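Local coordinates for protein porin (Rhodobacter capsulatus, PDB 2POR) that forms trimeric, water-filled channels in the outer membrane through which small hydrophilic solutes up to about 0.6 kDa diffuse passively, at residues A213-T218 with D258-Y263. Residues are numbered along the deposited sequence; the frame is centred on the assembly and turned at random.
Sequences AVFDLT and DDVTYY. With C8E ((hydroxyethyloxy)tri(ethyloxy)octane), chain E.
Phe215 lays its ring against Asp258 and Val260, in strand 258-272 of the 16-stranded antiparallel barrel, and Asp258 meets it with a methylene rather than with its charge. CB of Asp258 stands over one face, 3.8 Å from the ring centroid and 13° off the normal, a CH-pi contact almost directly above the middle. With CG of Asp258 anti to its own backbone N, the carboxylate is carried past the ring, its plane turned 35° from that of the aromatic group. OD2 stays nearer CD1 of the ring, while OD1, turned away from it, takes a weak, bent hydrogen bond of 3.0 Å from the backbone N of Asp259. The far end of the ring runs along the strand: CZ of Phe215 lies 3.7 Å from O of Asp258, and CE1 meets CG1 of Val260 obliquely at 3.9 Å.

Behind the ring, in the connection between strands 195-207 and 226-240, the chain is ending a helix. Asp216, with positive phi, is the C' residue of a Schellman motif that closes helix 208-214: its N bonds to O of Ala213, and N of Leu217 turns back to O of Arg212. This turn, with CG of Phe215 anti to the carbonyl carbon (chi1 -72°), is consistent with the ring reaching the strand. Ile254 of strand 243-254 and Ile257 of the following loop also touch the ring; Leu286 and Asn284 pack on Val260. Alongside, a detergent molecule threads between the segments, its ether O9 over one face of the Tyr262 ring and its C10 4.0 Å from CG1 of Val214.

Were Phe215 an alanine, CB of Asp258 and CG1 of Val260 would lose their aromatic neighbour, and the helix end would probably be held less firmly against the strand. Since no hydrogen bond crosses between the segments, they are joined here by dispersion and CH-pi contact through one ring.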
# COMPACT_ATOMS: atom_id res chain seq x y z
N ALA A 213 -9.60 4.79 -31.00
CA ALA A 213 -8.77 5.10 -29.82
C ALA A 213 -7.53 4.19 -29.75
O ALA A 213 -6.50 4.65 -29.27
CB ALA A 213 -9.59 4.94 -28.55
N VAL A 214 -7.55 2.94 -30.27
CA VAL A 214 -6.36 2.09 -30.37
C VAL A 214 -5.30 2.85 -31.13
O VAL A 214 -4.14 2.80 -30.73
CB VAL A 214 -6.59 0.76 -31.17
CG1 VAL A 214 -5.29 -0.02 -31.44
CG2 VAL A 214 -7.52 -0.07 -30.36
N PHE A 215 -5.67 3.57 -32.21
CA PHE A 215 -4.70 4.30 -33.04
C PHE A 215 -4.57 5.76 -32.65
O PHE A 215 -3.93 6.56 -33.34
CB PHE A 215 -5.08 4.17 -34.53
CG PHE A 215 -4.85 2.78 -35.12
CD1 PHE A 215 -3.62 2.47 -35.66
CD2 PHE A 215 -5.85 1.83 -35.08
CE1 PHE A 215 -3.39 1.20 -36.14
CE2 PHE A 215 -5.61 0.56 -35.57
CZ PHE A 215 -4.39 0.26 -36.10
N ASP A 216 -5.13 6.07 -31.48
CA ASP A 216 -5.06 7.38 -30.90
C ASP A 216 -5.75 8.43 -31.77
O ASP A 216 -5.24 9.56 -31.92
CB ASP A 216 -3.58 7.69 -30.69
CG ASP A 216 -3.33 8.55 -29.48
OD1 ASP A 216 -4.10 8.46 -28.53
OD2 ASP A 216 -2.35 9.30 -29.51
N LEU A 217 -6.90 8.06 -32.35
CA LEU A 217 -7.63 8.93 -33.27
C LEU A 217 -8.85 9.45 -32.54
O LEU A 217 -9.42 8.69 -31.73
CB LEU A 217 -8.04 8.15 -34.52
CG LEU A 217 -6.92 7.57 -35.37
CD1 LEU A 217 -7.54 6.75 -36.46
CD2 LEU A 217 -6.03 8.64 -35.91
N THR A 218 -9.23 10.73 -32.72
CA THR A 218 -10.45 11.26 -32.07
C THR A 218 -11.69 10.48 -32.52
O THR A 218 -11.72 9.99 -33.66
CB THR A 218 -10.73 12.82 -32.36
OG1 THR A 218 -10.24 13.22 -33.62
CG2 THR A 218 -10.10 13.66 -31.29
N ASP A 258 -7.22 1.55 -39.72
CA ASP A 258 -5.82 1.45 -40.08
C ASP A 258 -5.31 0.02 -39.74
O ASP A 258 -6.09 -0.79 -39.23
CB ASP A 258 -5.02 2.51 -39.30
CG ASP A 258 -3.73 2.98 -39.99
OD1 ASP A 258 -3.35 2.48 -41.08
OD2 ASP A 258 -3.07 3.86 -39.44
N ASP A 259 -4.05 -0.26 -40.06
CA ASP A 259 -3.36 -1.50 -39.75
C ASP A 259 -2.02 -1.12 -39.17
O ASP A 259 -1.55 0.00 -39.35
CB ASP A 259 -3.14 -2.37 -41.00
CG ASP A 259 -2.43 -1.71 -42.18
OD1 ASP A 259 -1.23 -1.50 -42.13
OD2 ASP A 259 -3.10 -1.39 -43.16
N VAL A 260 -1.39 -2.02 -38.42
CA VAL A 260 -0.07 -1.78 -37.88
C VAL A 260 0.57 -3.17 -37.74
O VAL A 260 -0.13 -4.18 -37.54
CB VAL A 260 -0.21 -1.02 -36.51
CG1 VAL A 260 -1.05 -1.80 -35.48
CG2 VAL A 260 1.19 -0.72 -36.01
N THR A 261 1.87 -3.21 -37.98
CA THR A 261 2.71 -4.36 -37.73
C THR A 261 3.69 -3.89 -36.67
O THR A 261 4.33 -2.83 -36.79
CB THR A 261 3.46 -4.79 -39.02
OG1 THR A 261 2.44 -5.23 -39.93
CG2 THR A 261 4.55 -5.85 -38.76
N TYR A 262 3.81 -4.66 -35.59
CA TYR A 262 4.65 -4.30 -34.46
C TYR A 262 5.42 -5.57 -34.08
O TYR A 262 4.96 -6.70 -34.29
CB TYR A 262 3.77 -3.78 -33.30
CG TYR A 262 2.47 -4.50 -32.91
CD1 TYR A 262 1.34 -4.58 -33.73
CD2 TYR A 262 2.40 -5.05 -31.64
CE1 TYR A 262 0.17 -5.19 -33.28
CE2 TYR A 262 1.23 -5.65 -31.18
CZ TYR A 262 0.12 -5.72 -32.00
OH TYR A 262 -1.03 -6.28 -31.50
N TYR A 263 6.64 -5.38 -33.62
CA TYR A 263 7.51 -6.52 -33.42
C TYR A 263 8.58 -6.19 -32.37
O TYR A 263 8.79 -5.03 -32.00
CB TYR A 263 8.11 -6.89 -34.79
CG TYR A 263 9.01 -5.80 -35.32
CD1 TYR A 263 10.32 -5.81 -34.88
CD2 TYR A 263 8.49 -4.79 -36.12
CE1 TYR A 263 11.17 -4.80 -35.19
CE2 TYR A 263 9.34 -3.76 -36.44
CZ TYR A 263 10.66 -3.78 -35.96
OH TYR A 263 11.52 -2.71 -36.19
C1 C8E E . -9.34 -6.53 -30.14
C2 C8E E . -9.00 -5.45 -29.15
C3 C8E E . -7.61 -5.02 -29.48
C4 C8E E . -7.30 -4.02 -28.41
C5 C8E E . -5.81 -3.97 -28.09
C6 C8E E . -4.90 -3.69 -29.28
C7 C8E E . -3.47 -3.29 -28.86
C8 C8E E . -2.74 -3.08 -30.16
O9 C8E E . -1.51 -2.39 -30.23
C10 C8E E . -1.53 -1.36 -31.21
C11 C8E E . -0.15 -0.88 -31.51
O12 C8E E . 0.05 0.46 -31.94
C13 C8E E . 0.33 1.35 -30.85
C14 C8E E . -0.59 2.57 -30.68
O15 C8E E . -0.79 3.45 -31.81
C16 C8E E . -0.44 4.83 -31.58
C17 C8E E . 0.80 5.40 -32.32
O18 C8E E . 1.06 6.81 -32.58
C19 C8E E . 0.39 7.30 -33.78
C20 C8E E . 1.25 7.86 -34.93
O21 C8E E . 2.53 7.20 -34.95